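Pyocin S8 (Pseudomonas aeruginosa, PDB 6W0V) acts as an antimicrobial bacteriocin whose H-N-H DNase domain, the part in this chain, is bound here by its cognate immunity protein. Local coordinates at residues T14-A19 with V63-K68; P30-D35 with A57-L62; Q51-V56 with G77-T82; Y94-V99 with L114-P119. The protein carries 1 engineered substitution. One frame throughout, in Å; residues are numbered along the deposited sequence.

Contact 1: residues T14-A19 with V63-K68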
loop_
_atom_site.group_PDB
_atom_site.type_symbol
_atom_site.label_atom_id
_atom_site.label_comp_id
_atom_site.label_asym_id
_atom_site.label_seq_id
_atom_site.Cartn_x
_atom_site.Cartn_y
_atom_site.Cartn_z
ATOM N N THR A 14 18.871 -3.938 4.045
ATOM C CA THR A 14 18.656 -4.498 5.398
ATOM C C THR A 14 17.742 -3.532 6.153
ATOM O O THR A 14 17.574 -2.380 5.692
ATOM C CB THR A 14 19.995 -4.780 6.087
ATOM O OG1 THR A 14 20.645 -3.533 6.325
ATOM C CG2 THR A 14 20.885 -5.685 5.263
ATOM N N GLY A 15 17.142 -4.013 7.235
ATOM C CA GLY A 15 16.266 -3.209 8.102
ATOM C C GLY A 15 15.054 -2.686 7.352
ATOM O O GLY A 15 14.575 -3.372 6.417
ATOM N N ASN A 16 14.574 -1.508 7.750
ATOM C CA ASN A 16 13.255 -0.982 7.330
ATOM C C ASN A 16 13.403 -0.404 5.930
ATOM O O ASN A 16 13.758 0.780 5.772
ATOM C CB ASN A 16 12.682 0.040 8.302
ATOM C CG ASN A 16 11.210 0.284 8.047
ATOM O OD1 ASN A 16 10.736 0.156 6.921
ATOM N ND2 ASN A 16 10.481 0.628 9.093
ATOM N N TRP A 17 13.153 -1.256 4.955
ATOM C CA TRP A 17 13.453 -0.964 3.542
ATOM C C TRP A 17 12.813 0.366 3.142
ATOM O O TRP A 17 13.512 1.223 2.590
ATOM C CB TRP A 17 12.961 -2.128 2.698
ATOM C CG TRP A 17 12.913 -1.814 1.246
ATOM C CD1 TRP A 17 13.857 -1.176 0.495
ATOM C CD2 TRP A 17 11.847 -2.166 0.362
ATOM N NE1 TRP A 17 13.436 -1.094 -0.802
ATOM C CE2 TRP A 17 12.211 -1.694 -0.914
ATOM C CE3 TRP A 17 10.623 -2.820 0.535
ATOM C CZ2 TRP A 17 11.391 -1.874 -2.020
ATOM C CZ3 TRP A 17 9.811 -2.986 -0.562
ATOM C CH2 TRP A 17 10.199 -2.526 -1.821
ATOM N N LEU A 18 11.522 0.544 3.419
ATOM C CA LEU A 18 10.764 1.699 2.878
ATOM C C LEU A 18 10.881 2.913 3.798
ATOM O O LEU A 18 10.338 3.962 3.418
ATOM C CB LEU A 18 9.305 1.298 2.680
ATOM C CG LEU A 18 9.069 0.257 1.594
ATOM C CD1 LEU A 18 7.593 0.149 1.287
ATOM C CD2 LEU A 18 9.855 0.595 0.335
ATOM N N ALA A 19 11.597 2.816 4.918
ATOM C CA ALA A 19 11.875 3.988 5.782
ATOM C C ALA A 19 12.390 5.134 4.903
ATOM O O ALA A 19 11.938 6.274 5.100
ATOM C CB ALA A 19 12.851 3.635 6.875
ATOM N N VAL A 63 8.549 -8.007 4.531
ATOM C CA VAL A 63 7.082 -7.921 4.764
ATOM C C VAL A 63 6.849 -7.612 6.244
ATOM O O VAL A 63 5.814 -7.014 6.550
ATOM C CB VAL A 63 6.322 -9.179 4.306
ATOM C CG1 VAL A 63 6.492 -10.350 5.261
ATOM C CG2 VAL A 63 4.849 -8.861 4.108
ATOM N N LYS A 64 7.791 -7.969 7.117
ATOM C CA LYS A 64 7.630 -7.743 8.575
ATOM C C LYS A 64 7.455 -6.244 8.851
ATOM O O LYS A 64 6.923 -5.915 9.906
ATOM C CB LYS A 64 8.802 -8.330 9.359
ATOM C CG LYS A 64 10.112 -7.571 9.247
ATOM C CD LYS A 64 11.217 -8.223 10.039
ATOM C CE LYS A 64 12.528 -7.476 9.948
ATOM N NZ LYS A 64 13.608 -8.205 10.648
ATOM N N TYR A 65 7.861 -5.366 7.931
ATOM C CA TYR A 65 7.767 -3.894 8.106
ATOM C C TYR A 65 6.416 -3.384 7.619
ATOM O O TYR A 65 6.221 -2.164 7.587
ATOM C CB TYR A 65 8.916 -3.197 7.383
ATOM C CG TYR A 65 10.229 -3.428 8.071
ATOM C CD1 TYR A 65 10.553 -2.724 9.217
ATOM C CD2 TYR A 65 11.113 -4.395 7.625
ATOM C CE1 TYR A 65 11.748 -2.939 9.878
ATOM C CE2 TYR A 65 12.313 -4.624 8.274
ATOM C CZ TYR A 65 12.629 -3.896 9.406
ATOM O OH TYR A 65 13.807 -4.119 10.051
ATOM N N PHE A 66 5.531 -4.298 7.231
ATOM C CA PHE A 66 4.164 -3.985 6.766
ATOM C C PHE A 66 3.194 -4.658 7.709
ATOM O O PHE A 66 3.455 -5.787 8.188
ATOM C CB PHE A 66 3.907 -4.479 5.346
ATOM C CG PHE A 66 4.842 -3.867 4.345
ATOM C CD1 PHE A 66 6.095 -4.419 4.156
ATOM C CD2 PHE A 66 4.493 -2.728 3.646
ATOM C CE1 PHE A 66 6.976 -3.861 3.244
ATOM C CE2 PHE A 66 5.373 -2.177 2.725
ATOM C CZ PHE A 66 6.613 -2.741 2.543
ATOM N N ARG A 67 2.108 -3.956 7.966
ATOM C CA ARG A 67 1.048 -4.503 8.825
ATOM C C ARG A 67 0.103 -5.309 7.940
ATOM O O ARG A 67 0.365 -5.489 6.756
ATOM C CB ARG A 67 0.444 -3.375 9.662
ATOM C CG ARG A 67 1.478 -2.639 10.506
ATOM C CD ARG A 67 1.935 -3.401 11.737
ATOM N NE ARG A 67 2.468 -4.725 11.459
ATOM C CZ ARG A 67 3.716 -4.995 11.084
ATOM N NH1 ARG A 67 4.605 -4.027 10.924
ATOM N NH2 ARG A 67 4.070 -6.250 10.866
ATOM N N LYS A 68 -0.936 -5.873 8.520
ATOM C CA LYS A 68 -1.621 -7.034 7.919
ATOM C C LYS A 68 -2.337 -6.629 6.635
ATOM O O LYS A 68 -2.262 -7.398 5.687
ATOM C CB LYS A 68 -2.564 -7.657 8.942
ATOM C CG LYS A 68 -1.835 -8.580 9.891
ATOM C CD LYS A 68 -2.693 -9.143 10.982
ATOM C CE LYS A 68 -1.905 -10.040 11.911
ATOM N NZ LYS A 68 -2.801 -10.874 12.741
HETATM O O HOH W 1 7.797 0.081 8.932
#

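Contact 2: residues P30-D35 with A57-L62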
loop_
_atom_site.group_PDB
_atom_site.type_symbol
_atom_site.label_atom_id
_atom_site.label_comp_id
_atom_site.label_asym_id
_atom_site.label_seq_id
_atom_site.Cartn_x
_atom_site.Cartn_y
_atom_site.Cartn_z
ATOM N N PRO A 30 15.218 -4.036 -3.277
ATOM C CA PRO A 30 16.076 -4.978 -2.578
ATOM C C PRO A 30 16.546 -6.050 -3.561
ATOM O O PRO A 30 15.753 -6.527 -4.363
ATOM C CB PRO A 30 15.178 -5.566 -1.493
ATOM C CG PRO A 30 14.104 -4.520 -1.311
ATOM C CD PRO A 30 13.876 -3.943 -2.690
ATOM N N SER A 31 17.817 -6.403 -3.469
ATOM C CA SER A 31 18.433 -7.415 -4.352
ATOM C C SER A 31 17.621 -8.714 -4.316
ATOM O O SER A 31 17.453 -9.320 -5.379
ATOM C CB SER A 31 19.867 -7.624 -3.998
ATOM O OG SER A 31 20.012 -7.979 -2.641
ATOM N N GLN A 32 17.094 -9.115 -3.155
ATOM C CA GLN A 32 16.351 -10.398 -3.041
ATOM C C GLN A 32 15.024 -10.276 -3.797
ATOM O O GLN A 32 14.486 -11.310 -4.213
ATOM C CB GLN A 32 16.124 -10.798 -1.585
ATOM C CG GLN A 32 15.176 -9.882 -0.832
ATOM C CD GLN A 32 15.887 -8.771 -0.104
ATOM O OE1 GLN A 32 16.834 -8.176 -0.608
ATOM N NE2 GLN A 32 15.424 -8.484 1.101
ATOM N N ILE A 33 14.506 -9.059 -3.945
ATOM C CA ILE A 33 13.276 -8.796 -4.740
ATOM C C ILE A 33 13.673 -8.800 -6.215
ATOM O O ILE A 33 13.001 -9.472 -6.998
ATOM C CB ILE A 33 12.603 -7.486 -4.298
ATOM C CG1 ILE A 33 12.165 -7.576 -2.835
ATOM C CG2 ILE A 33 11.435 -7.136 -5.203
ATOM C CD1 ILE A 33 11.324 -8.793 -2.543
ATOM N N ALA A 34 14.754 -8.106 -6.562
ATOM C CA ALA A 34 15.322 -8.176 -7.924
ATOM C C ALA A 34 15.452 -9.654 -8.293
ATOM O O ALA A 34 15.058 -10.030 -9.399
ATOM C CB ALA A 34 16.639 -7.456 -8.000
ATOM N N ASP A 35 15.915 -10.481 -7.358
ATOM C CA ASP A 35 16.126 -11.931 -7.597
ATOM C C ASP A 35 14.836 -12.595 -8.074
ATOM O O ASP A 35 14.929 -13.570 -8.818
ATOM C CB ASP A 35 16.646 -12.632 -6.347
ATOM C CG ASP A 35 18.070 -12.250 -5.995
ATOM O OD1 ASP A 35 18.779 -11.732 -6.876
ATOM O OD2 ASP A 35 18.457 -12.472 -4.847
ATOM N N ALA A 57 5.952 -9.225 -0.250
ATOM C CA ALA A 57 5.091 -9.892 0.756
ATOM C C ALA A 57 5.662 -11.274 1.056
ATOM O O ALA A 57 5.472 -11.763 2.154
ATOM C CB ALA A 57 3.680 -9.993 0.267
ATOM N N ASN A 58 6.337 -11.882 0.091
ATOM C CA ASN A 58 6.874 -13.252 0.215
ATOM C C ASN A 58 8.267 -13.237 0.844
ATOM O O ASN A 58 8.849 -14.326 0.988
ATOM C CB ASN A 58 6.942 -13.940 -1.140
ATOM C CG ASN A 58 7.034 -15.440 -0.998
ATOM O OD1 ASN A 58 7.713 -16.104 -1.772
ATOM N ND2 ASN A 58 6.372 -15.974 0.011
ATOM N N ASP A 59 8.785 -12.053 1.166
ATOM C CA ASP A 59 10.111 -11.891 1.802
ATOM C C ASP A 59 9.876 -11.581 3.270
ATOM O O ASP A 59 9.500 -10.465 3.615
ATOM C CB ASP A 59 10.956 -10.800 1.152
ATOM C CG ASP A 59 12.367 -10.835 1.695
ATOM O OD1 ASP A 59 12.546 -10.591 2.896
ATOM O OD2 ASP A 59 13.254 -11.201 0.941
ATOM N N PRO A 60 10.080 -12.561 4.167
ATOM C CA PRO A 60 9.815 -12.337 5.585
ATOM C C PRO A 60 10.448 -11.054 6.138
ATOM O O PRO A 60 9.794 -10.348 6.889
ATOM C CB PRO A 60 10.442 -13.571 6.246
ATOM C CG PRO A 60 10.298 -14.647 5.198
ATOM C CD PRO A 60 10.516 -13.933 3.879
ATOM N N GLU A 61 11.698 -10.786 5.765
ATOM C CA GLU A 61 12.510 -9.676 6.325
ATOM C C GLU A 61 12.058 -8.329 5.755
ATOM O O GLU A 61 12.382 -7.298 6.362
ATOM C CB GLU A 61 13.995 -9.936 6.074
ATOM C CG GLU A 61 14.536 -11.052 6.949
ATOM C CD GLU A 61 14.142 -10.921 8.410
ATOM O OE1 GLU A 61 13.696 -11.925 8.999
ATOM O OE2 GLU A 61 14.257 -9.802 8.946
ATOM N N LEU A 62 11.340 -8.313 4.637
ATOM C CA LEU A 62 10.757 -7.049 4.129
ATOM C C LEU A 62 9.319 -6.927 4.612
ATOM O O LEU A 62 8.933 -5.827 5.023
ATOM C CB LEU A 62 10.810 -7.034 2.605
ATOM C CG LEU A 62 12.215 -7.008 2.024
ATOM C CD1 LEU A 62 12.153 -7.165 0.516
ATOM C CD2 LEU A 62 12.932 -5.723 2.394
#

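Contact 3: residues Q51-V56 with G77-T82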
loop_
_atom_site.group_PDB
_atom_site.type_symbol
_atom_site.label_atom_id
_atom_site.label_comp_id
_atom_site.label_asym_id
_atom_site.label_seq_id
_atom_site.Cartn_x
_atom_site.Cartn_y
_atom_site.Cartn_z
ATOM N N GLN A 51 3.970 -8.561 -9.226
ATOM C CA GLN A 51 4.944 -9.600 -8.857
ATOM C C GLN A 51 5.940 -8.987 -7.885
ATOM O O GLN A 51 6.422 -9.682 -7.010
ATOM C CB GLN A 51 5.606 -10.145 -10.106
ATOM C CG GLN A 51 4.613 -10.890 -10.973
ATOM C CD GLN A 51 5.324 -11.711 -12.008
ATOM O OE1 GLN A 51 6.377 -12.280 -11.736
ATOM N NE2 GLN A 51 4.758 -11.740 -13.205
ATOM N N PHE A 52 6.225 -7.709 -8.064
ATOM C CA PHE A 52 7.128 -6.946 -7.184
ATOM C C PHE A 52 6.585 -7.025 -5.761
ATOM O O PHE A 52 7.261 -7.491 -4.836
ATOM C CB PHE A 52 7.205 -5.525 -7.719
ATOM C CG PHE A 52 8.042 -4.600 -6.901
ATOM C CD1 PHE A 52 7.555 -4.057 -5.727
ATOM C CD2 PHE A 52 9.315 -4.270 -7.322
ATOM C CE1 PHE A 52 8.332 -3.183 -4.996
ATOM C CE2 PHE A 52 10.091 -3.393 -6.595
ATOM C CZ PHE A 52 9.599 -2.858 -5.430
ATOM N N TRP A 53 5.351 -6.596 -5.603
ATOM C CA TRP A 53 4.782 -6.523 -4.242
ATOM C C TRP A 53 4.528 -7.921 -3.714
ATOM O O TRP A 53 4.684 -8.106 -2.515
ATOM C CB TRP A 53 3.536 -5.666 -4.230
ATOM C CG TRP A 53 3.906 -4.237 -4.404
ATOM C CD1 TRP A 53 3.553 -3.425 -5.432
ATOM C CD2 TRP A 53 4.782 -3.472 -3.566
ATOM N NE1 TRP A 53 4.105 -2.192 -5.264
ATOM C CE2 TRP A 53 4.863 -2.186 -4.127
ATOM C CE3 TRP A 53 5.461 -3.723 -2.374
ATOM C CZ2 TRP A 53 5.595 -1.161 -3.537
ATOM C CZ3 TRP A 53 6.194 -2.714 -1.798
ATOM C CH2 TRP A 53 6.263 -1.452 -2.376
ATOM N N VAL A 54 4.163 -8.861 -4.572
ATOM C CA VAL A 54 4.023 -10.274 -4.144
ATOM C C VAL A 54 5.366 -10.740 -3.605
ATOM O O VAL A 54 5.405 -11.388 -2.573
ATOM C CB VAL A 54 3.520 -11.166 -5.282
ATOM C CG1 VAL A 54 3.725 -12.638 -4.988
ATOM C CG2 VAL A 54 2.068 -10.866 -5.585
ATOM N N ALA A 55 6.448 -10.422 -4.296
ATOM C CA ALA A 55 7.793 -10.847 -3.880
ATOM C C ALA A 55 8.104 -10.205 -2.532
ATOM O O ALA A 55 8.665 -10.878 -1.679
ATOM C CB ALA A 55 8.791 -10.472 -4.934
ATOM N N VAL A 56 7.749 -8.933 -2.368
ATOM C CA VAL A 56 7.999 -8.211 -1.097
ATOM C C VAL A 56 7.228 -8.948 -0.008
ATOM O O VAL A 56 7.827 -9.270 1.027
ATOM C CB VAL A 56 7.591 -6.735 -1.185
ATOM C CG1 VAL A 56 7.640 -6.073 0.179
ATOM C CG2 VAL A 56 8.452 -5.976 -2.172
ATOM N N GLY A 77 -0.542 -8.596 -4.887
ATOM C CA GLY A 77 0.235 -7.773 -5.827
ATOM C C GLY A 77 -0.164 -6.319 -5.749
ATOM O O GLY A 77 0.201 -5.558 -6.629
ATOM N N LEU A 78 -0.890 -5.918 -4.708
ATOM C CA LEU A 78 -1.366 -4.530 -4.573
ATOM C C LEU A 78 -0.329 -3.711 -3.825
ATOM O O LEU A 78 0.230 -4.185 -2.826
ATOM C CB LEU A 78 -2.684 -4.509 -3.813
ATOM C CG LEU A 78 -3.743 -5.442 -4.372
ATOM C CD1 LEU A 78 -4.983 -5.387 -3.504
ATOM C CD2 LEU A 78 -4.075 -5.093 -5.811
ATOM N N SER A 79 -0.074 -2.518 -4.333
ATOM C CA SER A 79 0.891 -1.573 -3.746
ATOM C C SER A 79 0.431 -1.270 -2.339
ATOM O O SER A 79 -0.728 -0.957 -2.128
ATOM C CB SER A 79 0.989 -0.340 -4.544
ATOM O OG SER A 79 1.289 -0.677 -5.882
ATOM N N PRO A 80 1.331 -1.381 -1.359
ATOM C CA PRO A 80 0.974 -1.019 -0.001
ATOM C C PRO A 80 0.706 0.483 0.071
ATOM O O PRO A 80 1.329 1.289 -0.581
ATOM C CB PRO A 80 2.175 -1.420 0.845
ATOM C CG PRO A 80 3.325 -1.435 -0.130
ATOM C CD PRO A 80 2.726 -1.805 -1.469
ATOM N N PHE A 81 -0.248 0.839 0.906
ATOM C CA PHE A 81 -0.480 2.240 1.267
ATOM C C PHE A 81 0.707 2.732 2.061
ATOM O O PHE A 81 1.252 1.987 2.895
ATOM C CB PHE A 81 -1.725 2.342 2.128
ATOM C CG PHE A 81 -2.986 2.232 1.333
ATOM C CD1 PHE A 81 -3.460 1.002 0.926
ATOM C CD2 PHE A 81 -3.671 3.372 0.953
ATOM C CE1 PHE A 81 -4.618 0.912 0.175
ATOM C CE2 PHE A 81 -4.827 3.277 0.200
ATOM C CZ PHE A 81 -5.293 2.047 -0.193
ATOM N N THR A 82 1.060 3.979 1.828
ATOM C CA THR A 82 2.042 4.680 2.664
ATOM C C THR A 82 1.291 5.200 3.866
ATOM O O THR A 82 0.062 5.311 3.841
ATOM C CB THR A 82 2.709 5.844 1.937
ATOM O OG1 THR A 82 1.775 6.902 1.775
ATOM C CG2 THR A 82 3.217 5.443 0.577
HETATM O O HOH W 2 3.621 0.429 -6.431
#

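Contact 4: residues Y94-V99 with L114-P119. Engineered in segment 94-99: A95 (natural residue Glu).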
loop_
_atom_site.group_PDB
_atom_site.type_symbol
_atom_site.label_atom_id
_atom_site.label_comp_id
_atom_site.label_asym_id
_atom_site.label_seq_id
_atom_site.Cartn_x
_atom_site.Cartn_y
_atom_site.Cartn_z
ATOM N N TYR A 94 2.804 3.243 -2.026
ATOM C CA TYR A 94 4.232 3.244 -2.391
ATOM C C TYR A 94 4.317 3.176 -3.904
ATOM O O TYR A 94 3.664 2.335 -4.516
ATOM C CB TYR A 94 4.961 2.103 -1.711
ATOM C CG TYR A 94 5.247 2.447 -0.285
ATOM C CD1 TYR A 94 6.229 3.366 0.028
ATOM C CD2 TYR A 94 4.471 1.931 0.735
ATOM C CE1 TYR A 94 6.491 3.716 1.335
ATOM C CE2 TYR A 94 4.724 2.264 2.048
ATOM C CZ TYR A 94 5.731 3.160 2.347
ATOM O OH TYR A 94 5.991 3.503 3.631
ATOM N N ALA A 95 5.046 4.125 -4.460
ATOM C CA ALA A 95 5.219 4.262 -5.913
ATOM C C ALA A 95 6.522 3.571 -6.277
ATOM O O ALA A 95 7.496 3.689 -5.537
ATOM C CB ALA A 95 5.221 5.709 -6.297
ATOM N N ILE A 96 6.495 2.805 -7.351
ATOM C CA ILE A 96 7.748 2.325 -7.972
ATOM C C ILE A 96 8.090 3.349 -9.041
ATOM O O ILE A 96 7.332 3.450 -10.004
ATOM C CB ILE A 96 7.569 0.915 -8.530
ATOM C CG1 ILE A 96 7.111 -0.059 -7.445
ATOM C CG2 ILE A 96 8.851 0.472 -9.202
ATOM C CD1 ILE A 96 6.634 -1.374 -7.982
ATOM N N HIS A 97 9.135 4.126 -8.797
ATOM C CA HIS A 97 9.524 5.277 -9.636
ATOM C C HIS A 97 10.592 4.814 -10.611
ATOM O O HIS A 97 11.517 4.113 -10.193
ATOM C CB HIS A 97 10.035 6.420 -8.770
ATOM C CG HIS A 97 10.567 7.542 -9.580
ATOM N ND1 HIS A 97 9.757 8.273 -10.427
ATOM C CD2 HIS A 97 11.810 8.052 -9.685
ATOM C CE1 HIS A 97 10.484 9.201 -11.012
ATOM N NE2 HIS A 97 11.745 9.082 -10.577
ATOM N N HIS A 98 10.439 5.198 -11.867
ATOM C CA HIS A 98 11.480 5.024 -12.904
ATOM C C HIS A 98 12.429 6.208 -12.815
ATOM O O HIS A 98 11.992 7.325 -13.132
ATOM C CB HIS A 98 10.823 4.894 -14.260
ATOM C CG HIS A 98 10.145 3.584 -14.381
ATOM N ND1 HIS A 98 8.819 3.419 -14.076
ATOM C CD2 HIS A 98 10.624 2.375 -14.731
ATOM C CE1 HIS A 98 8.495 2.158 -14.276
ATOM N NE2 HIS A 98 9.583 1.501 -14.689
ATOM N N VAL A 99 13.648 5.963 -12.344
ATOM C CA VAL A 99 14.651 7.028 -12.061
ATOM C C VAL A 99 14.914 7.773 -13.365
ATOM O O VAL A 99 14.806 9.012 -13.385
ATOM C CB VAL A 99 15.945 6.451 -11.465
ATOM C CG1 VAL A 99 17.019 7.518 -11.332
ATOM C CG2 VAL A 99 15.674 5.796 -10.126
ATOM N N LEU A 114 14.605 1.512 -10.861
ATOM C CA LEU A 114 13.413 1.657 -10.000
ATOM C C LEU A 114 13.836 2.122 -8.621
ATOM O O LEU A 114 14.829 1.634 -8.082
ATOM C CB LEU A 114 12.667 0.334 -9.906
ATOM C CG LEU A 114 12.316 -0.284 -11.254
ATOM C CD1 LEU A 114 11.588 -1.594 -11.040
ATOM C CD2 LEU A 114 11.490 0.670 -12.103
ATOM N N ARG A 115 13.025 3.007 -8.076
ATOM C CA ARG A 115 13.121 3.409 -6.666
ATOM C C ARG A 115 11.728 3.302 -6.101
ATOM O O ARG A 115 10.791 3.679 -6.791
ATOM C CB ARG A 115 13.582 4.856 -6.540
ATOM C CG ARG A 115 14.927 5.106 -7.182
ATOM C CD ARG A 115 15.957 4.243 -6.534
ATOM N NE ARG A 115 16.389 4.739 -5.243
ATOM C CZ ARG A 115 17.621 4.550 -4.791
ATOM N NH1 ARG A 115 17.980 4.987 -3.598
ATOM N NH2 ARG A 115 18.501 3.920 -5.545
ATOM N N VAL A 116 11.606 2.846 -4.875
ATOM C CA VAL A 116 10.287 2.941 -4.217
ATOM C C VAL A 116 10.254 4.265 -3.468
ATOM O O VAL A 116 11.231 4.622 -2.807
ATOM C CB VAL A 116 9.996 1.717 -3.356
ATOM C CG1 VAL A 116 8.667 1.883 -2.639
ATOM C CG2 VAL A 116 10.001 0.477 -4.221
ATOM N N MET A 117 9.164 4.986 -3.662
ATOM C CA MET A 117 8.990 6.340 -3.118
ATOM C C MET A 117 7.595 6.417 -2.537
ATOM O O MET A 117 6.694 5.759 -3.046
ATOM C CB MET A 117 9.101 7.382 -4.224
ATOM C CG MET A 117 10.423 7.356 -4.908
ATOM S SD MET A 117 10.450 8.710 -6.046
ATOM C CE MET A 117 12.216 8.920 -6.246
ATOM N N THR A 118 7.426 7.241 -1.529
ATOM C CA THR A 118 6.073 7.649 -1.133
ATOM C C THR A 118 5.560 8.593 -2.204
ATOM O O THR A 118 6.346 9.225 -2.906
ATOM C CB THR A 118 6.107 8.321 0.228
ATOM O OG1 THR A 118 6.907 9.492 0.060
ATOM C CG2 THR A 118 6.656 7.395 1.289
ATOM N N PRO A 119 4.233 8.713 -2.356
ATOM C CA PRO A 119 3.659 9.689 -3.276
ATOM C C PRO A 119 4.225 11.087 -3.031
ATOM O O PRO A 119 4.475 11.788 -3.981
ATOM C CB PRO A 119 2.175 9.618 -2.935
ATOM C CG PRO A 119 1.986 8.175 -2.550
ATOM C CD PRO A 119 3.221 7.844 -1.746
#

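Contact 1: residues T14-A19 with V63-K68
The Y65 ring is laid against the backbone of the loop 14-19. N16 CA stands over the middle of one ring face, 3.5 Å from the centroid and 11° off its normal, so this is a well-centred CH-pi contact. The carboxamide of N16 carries on obliquely past the CD1 rim of the ring, its CG 3.3 Å from Y65 CD1, with the amide and ring planes 31° apart. CG of N16 lies anti to its backbone N (chi1 -165°), which carries the amide along the tyrosine. At the phenolic end, Y65 OH reaches G15 CA at 3.3 Å. Deeper in, L18 CD1 meets the edge of F66, 3.3 Å from CZ, while L18 CD2 covers the centre of one face of the W17 indole.

Behind this shell, a water accepts from N16 ND2 at 2.7 Å and donates to Y65 O. A type I turn, closed by F66 N to V63 O, carries Y65 and F66 at its third and fourth positions. R67 holds this turn end-on, NH1 and NH2 both bonding K64 O. W17 NE1 is anchored on P28 O.

The loop between strands 4-5 and 27-28 is thus packed on the connection between helices 60-63 and 68-75. No direct hydrogen bond joins the two segments; packing over the Y65 face and at the F66 edge, with one bridging water, makes the fit depend on shape more than on polar pairing.

Contact 2: residues P30-D35 with A57-L62
Helix 60-63 starts with a side-chain N-cap, and the capping residue, D59, also faces the first turn of helix 31-37. The contact therefore has an apolar floor and a polar, partly exposed side.

The floor is tight. L62 and I33 reach toward each other tip to tip, and L62 CD1 lies only 3.4 Å from I33 CG1, closer than usual for two carbons. P30, at the N-cap position of helix 31-37, brings its ring in obliquely, with CG 3.8 Å from L62 CD1. W17 and V56 also pack on L62, and I33 rests on F52, A55 and V56 of helix 45-57, so this part is buried.

On the polar side it is the bonding that is loose. Q32 CG takes the crowded position between backbone N and carbonyl carbon (chi1 68°), and a bend at chi2 (-93°) swings the amide across the D59 carboxylate, the two planes 50° apart. Q32 CG comes within 2.9 Å of D59 OD2, yet the hydrogen bond from Q32 NE2 to D59 OD2 is weak and long at 3.5 Å.

The two carboxylate oxygens divide the work. OD2 faces the glutamine, while OD1 turns to its own helix and takes weak capping bonds from E61 N at 3.0 Å and L62 N at 3.1 Å.

Contact 3: residues Q51-V56 with G77-T82
Aromatic packing carries most of this contact. The W53 indole, its CG anti to the carbonyl carbon (chi1 -72°), stands with one face against the S79-P80 peptide unit. P80 CD lies over the six-membered ring, 3.4 Å from W53 CD2 and only 7° off the ring normal, and S79 CA lies over the five-membered ring, 3.8 Å from its centroid. Both are CH-pi contacts, and the proline ring crosses the tryptophan at about a right angle. The opposite indole face is covered by F52 CD1 from the preceding residue, so the tryptophan is sandwiched.

The polar part lies mainly at the indole edge. A water in the ring plane accepts from W53 NE1 at 2.9 Å and donates to S79 OG at 2.6 Å. The serine hydroxyl has a further hydrogen bond to E27 of the immunity protein, which links the buried tryptophan to the interface in two steps. The immunity protein also bonds S79 O through its R30 and F81 O through its Y52, while G77 O is hydrogen-bonded by R49 of helix 45-57.

Backbone packing comes third. G77 ends helix 68-75 in a Schellman motif with positive phi (82°), and its CA comes within 4.8 Å of V54 CA. The branch V54 CG2 rests 3.5 Å from G77 N.

The contact thus pins the segment that leaves helix 68-75 to the flank of helix 45-57. M74 of helix 68-75 touches both W53 and P80, and I96 of strand 95-98 packs on W53.

Contact 4: residues Y94-V99 with L114-P119
Three rings mark the hairpin. The H98 imidazole has L114 CD2 over one face, 3.3 Å from H98 CD2; the two side chains run alongside each other, and H98 NE2 bonds V108 O. The H97 ring, CG anti to the backbone N (chi1 174°), takes the sulfur of M117 obliquely, SD 4.2 Å from the centroid, and meets the ring of H122. Y94 lies beside T118, its CE1 3.7 Å from CG2.

The two strands, 95-98 and 114-117, are antiparallel, their directions 143° apart. A95 pairs with M117 through N-to-O bonds of 2.7 and 2.8 Å, and H97 with R115 through bonds of 2.6 and 2.8 Å, the one from H97 N being nearly straight (172° at the hydrogen). A95, H97, R115 and M117 share one face; I96, H98, L114 and V116 the other, toward helix 45-57. A95 is engineered in place of Glu, probably the H-N-H glutamate that DNase activity requires, so that carboxylate is missing here.

With helix 119-122 following, the hairpin is consistent with the beta-beta-alpha finger of H-N-H nucleases. Alternation puts H97 and H98 on opposite faces, the four bonds hold the register, and M117 and H122 would orient the H97 imidazole.

In the fold
F52 and W17 tie the four contacts together. W17 of contact 1 touches P30 of contact 2 (CZ2 to CD 3.3 Å), F52 of contact 3 and V116 of contact 4. F66 CE2 meets P80 CG at 3.6 Å, joining contacts 1 and 3, while I33 CD1 meets A55 O at 3.5 Å between contacts 2 and 3. Contact 3 passes to contact 4 through a probable hydrogen bond, P80 O to Y94 N at 2.8 Å. Contact 4 holds the H-N-H hairpin, consistent with the nuclease site, and lies farthest from contact 2: nearest atoms are about 6 Å apart and centres about 16 Å. The immunity protein reaches contacts 1, 3 and 4 but leaves 2 untouched.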